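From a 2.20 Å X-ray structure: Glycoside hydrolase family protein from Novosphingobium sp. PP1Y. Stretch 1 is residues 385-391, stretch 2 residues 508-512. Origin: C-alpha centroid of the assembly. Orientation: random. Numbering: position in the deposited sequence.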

ATOM      1  N   LYS A 385      20.654   6.660  -8.185  1.00 38.23           N
ATOM      2  CA  LYS A 385      20.218   6.564  -9.580  1.00 38.50           C
ATOM      3  C   LYS A 385      20.423   5.163 -10.138  1.00 32.33           C
ATOM      4  O   LYS A 385      19.682   4.743 -11.029  1.00 29.88           O
ATOM      5  CB  LYS A 385      20.953   7.584 -10.456  1.00 34.51           C
ATOM      6  CG  LYS A 385      20.545   9.034 -10.211  1.00 33.03           C
ATOM      7  CD  LYS A 385      21.538   9.997 -10.880  1.00 31.82           C
ATOM      8  CE  LYS A 385      21.144  11.464 -10.636  1.00 35.20           C
ATOM      9  NZ  LYS A 385      22.172  12.420 -11.139  1.00 34.49           N
ATOM     10  N   ALA A 386      21.403   4.430  -9.618  1.00 30.06           N
ATOM     11  CA  ALA A 386      21.652   3.057 -10.037  1.00 28.97           C
ATOM     12  C   ALA A 386      20.786   2.061  -9.290  1.00 30.02           C
ATOM     13  O   ALA A 386      20.911   0.856  -9.531  1.00 27.50           O
ATOM     14  CB  ALA A 386      23.130   2.695  -9.841  1.00 26.15           C
ATOM     15  N   GLY A 387      19.931   2.519  -8.384  1.00 30.17           N
ATOM     16  CA  GLY A 387      19.015   1.622  -7.714  1.00 27.27           C
ATOM     17  C   GLY A 387      19.538   0.954  -6.462  1.00 29.66           C
ATOM     18  O   GLY A 387      18.897   0.022  -5.966  1.00 28.84           O
ATOM     19  N   PHE A 388      20.682   1.385  -5.936  1.00 27.21           N
ATOM     20  CA  PHE A 388      21.138   0.830  -4.671  1.00 35.29           C
ATOM     21  C   PHE A 388      20.342   1.372  -3.491  1.00 41.97           C
ATOM     22  O   PHE A 388      20.328   0.740  -2.434  1.00 38.53           O
ATOM     23  CB  PHE A 388      22.621   1.124  -4.458  1.00 26.25           C
ATOM     24  CG  PHE A 388      23.531   0.342  -5.362  1.00 33.88           C
ATOM     25  CD1 PHE A 388      23.721  -1.016  -5.164  1.00 29.96           C
ATOM     26  CD2 PHE A 388      24.200   0.965  -6.398  1.00 32.62           C
ATOM     27  CE1 PHE A 388      24.549  -1.738  -5.992  1.00 29.06           C
ATOM     28  CE2 PHE A 388      25.036   0.248  -7.232  1.00 34.09           C
ATOM     29  CZ  PHE A 388      25.214  -1.107  -7.023  1.00 34.89           C
ATOM     30  N   VAL A 389      19.688   2.523  -3.655  1.00 41.35           N
ATOM     31  CA  VAL A 389      18.860   3.121  -2.610  1.00 34.60           C
ATOM     32  C   VAL A 389      17.855   4.028  -3.298  1.00 35.70           C
ATOM     33  O   VAL A 389      18.163   4.650  -4.317  1.00 33.57           O
ATOM     34  CB  VAL A 389      19.716   3.901  -1.581  1.00 34.52           C
ATOM     35  CG1 VAL A 389      20.552   4.976  -2.285  1.00 28.83           C
ATOM     36  CG2 VAL A 389      18.814   4.525  -0.514  1.00 31.71           C
HETATM   37  N   MSE A 390      16.653   4.108  -2.734  1.00 31.45           N
HETATM   38  CA  MSE A 390      15.556   4.799  -3.386  1.00 38.37           C
HETATM   39  C   MSE A 390      15.633   6.312  -3.253  1.00 43.02           C
HETATM   40  O   MSE A 390      16.121   6.834  -2.254  1.00 42.66           O
HETATM   41  CB  MSE A 390      14.213   4.305  -2.828  1.00 30.19           C
HETATM   42  CG  MSE A 390      13.852   2.900  -3.298  1.00 25.09           C
HETATM   43 SE   MSE A 390      13.851   2.764  -5.227  0.82 30.05          SE
HETATM   44  CE  MSE A 390      15.656   2.031  -5.517  1.00 30.97           C
ATOM     45  N   SER A 391      15.166   7.019  -4.277  1.00 36.41           N
ATOM     46  CA  SER A 391      14.833   8.427  -4.145  1.00 32.10           C
ATOM     47  C   SER A 391      13.338   8.555  -4.381  1.00 34.48           C
ATOM     48  O   SER A 391      12.749   7.777  -5.136  1.00 35.06           O
ATOM     49  CB  SER A 391      15.635   9.312  -5.119  1.00 28.06           C
ATOM     50  OG  SER A 391      17.024   9.192  -4.882  1.00 32.39           O
ATOM     51  N   GLY A 508      14.532  -5.137  -0.010  1.00 30.10           N
ATOM     52  CA  GLY A 508      15.796  -4.450  -0.232  1.00 26.83           C
ATOM     53  C   GLY A 508      15.940  -3.974  -1.666  1.00 34.16           C
ATOM     54  O   GLY A 508      15.011  -4.054  -2.473  1.00 30.31           O
ATOM     55  N   GLU A 509      17.139  -3.483  -1.995  1.00 29.21           N
ATOM     56  CA  GLU A 509      17.357  -2.764  -3.253  1.00 29.14           C
ATOM     57  C   GLU A 509      18.264  -3.594  -4.149  1.00 33.68           C
ATOM     58  O   GLU A 509      19.489  -3.538  -4.022  1.00 32.72           O
ATOM     59  CB  GLU A 509      17.957  -1.383  -2.993  1.00 24.40           C
ATOM     60  CG  GLU A 509      17.176  -0.523  -1.974  1.00 28.41           C
ATOM     61  CD  GLU A 509      15.673  -0.525  -2.245  1.00 37.72           C
ATOM     62  OE1 GLU A 509      15.283  -0.502  -3.426  1.00 37.27           O
ATOM     63  OE2 GLU A 509      14.896  -0.576  -1.264  1.00 34.98           O
ATOM     64  N   ALA A 510      17.658  -4.351  -5.062  1.00 29.55           N
ATOM     65  CA  ALA A 510      18.392  -5.166  -6.019  1.00 29.46           C
ATOM     66  C   ALA A 510      18.425  -4.468  -7.378  1.00 27.43           C
ATOM     67  O   ALA A 510      17.454  -3.818  -7.784  1.00 30.87           O
ATOM     68  CB  ALA A 510      17.748  -6.543  -6.146  1.00 25.05           C
ATOM     69  N   ASN A 511      19.553  -4.591  -8.082  1.00 24.44           N
ATOM     70  CA  ASN A 511      19.661  -3.868  -9.346  1.00 29.87           C
ATOM     71  C   ASN A 511      20.447  -4.647 -10.388  1.00 31.27           C
ATOM     72  O   ASN A 511      21.040  -4.033 -11.293  1.00 32.92           O
ATOM     73  CB  ASN A 511      20.307  -2.490  -9.142  1.00 25.29           C
ATOM     74  CG  ASN A 511      21.793  -2.575  -8.779  1.00 30.49           C
ATOM     75  OD1 ASN A 511      22.352  -3.649  -8.570  1.00 34.13           O
ATOM     76  ND2 ASN A 511      22.434  -1.410  -8.699  1.00 24.55           N
ATOM     77  N   TRP A 512      20.514  -5.972 -10.274  1.00 28.99           N
ATOM     78  CA  TRP A 512      21.100  -6.784 -11.331  1.00 31.70           C
ATOM     79  C   TRP A 512      20.322  -8.085 -11.458  1.00 31.74           C
ATOM     80  O   TRP A 512      19.782  -8.619 -10.485  1.00 30.50           O
ATOM     81  CB  TRP A 512      22.593  -7.104 -11.097  1.00 30.06           C
ATOM     82  CG  TRP A 512      23.126  -7.970 -12.201  1.00 30.86           C
ATOM     83  CD1 TRP A 512      23.343  -9.305 -12.155  1.00 30.03           C
ATOM     84  CD2 TRP A 512      23.421  -7.560 -13.545  1.00 28.27           C
ATOM     85  NE1 TRP A 512      23.792  -9.761 -13.373  1.00 30.21           N
ATOM     86  CE2 TRP A 512      23.833  -8.706 -14.247  1.00 30.24           C
ATOM     87  CE3 TRP A 512      23.387  -6.330 -14.216  1.00 29.11           C
ATOM     88  CZ2 TRP A 512      24.227  -8.663 -15.585  1.00 30.88           C
ATOM     89  CZ3 TRP A 512      23.758  -6.290 -15.546  1.00 29.83           C
ATOM     90  CH2 TRP A 512      24.178  -7.447 -16.214  1.00 33.13           C
TER
HETATM   91  O   HOH W   1      16.866  -1.169  -7.369  1.00 28.53           O

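A single amide, the side chain of Asn-511, does double duty in this contact: its ND2 donates the one direct hydrogen bond between the stretches and also lies over a face of the Phe-388 ring. The bond runs from ND2 of Asn-511 to O of Ala-386, 2.9 Å long and nearly straight at 168°, while the same ND2 sits 3.3 Å from CZ of Phe-388. CA-to-CB of Phe-388 points away from the second stretch, yet the m rotamer brings the end of the ring back over the amide. OD1 of Asn-511 is hydrogen-bonded elsewhere in the structure, so both ends of the amide are engaged in this buried setting.

The carbonyl of Ala-386 is available where a helix gives out. Gly-387 is the first residue to leave helical angles, closing a Schellman motif with a positive phi of 87°. That backbone alone calls for glycine, since a CB would jam against the carbonyl O of Ala-386; an ideal CB on Gly-387 would also point toward the second stretch and lie 3.5 Å from CB of Asn-511.

Water 1 supplies a second polar link, donating to O of Gly-387 and to O of Ala-510, each at 2.7 Å. O of Gly-387 and O of Ala-510 are 4.5 Å apart and neither can donate, so the water joins two acceptors through its two hydrogens.

Glu-509 packs with both its aliphatic part and its carboxylate end. Its CB lies 3.4 Å from O of Gly-387 and 3.2 Å from O of Phe-388, and its CG is 4.1 Å from CA of Val-389. Chi1 and chi2 are both m, folding the chain so that OE1 of Glu-509 reaches 3.3 Å from CE of Met-390, a selenomethionine; this is a van der Waals approach to a methyl group. Together the two stretches bury 305 Å², with Glu-509 and Asn-511 contributing most.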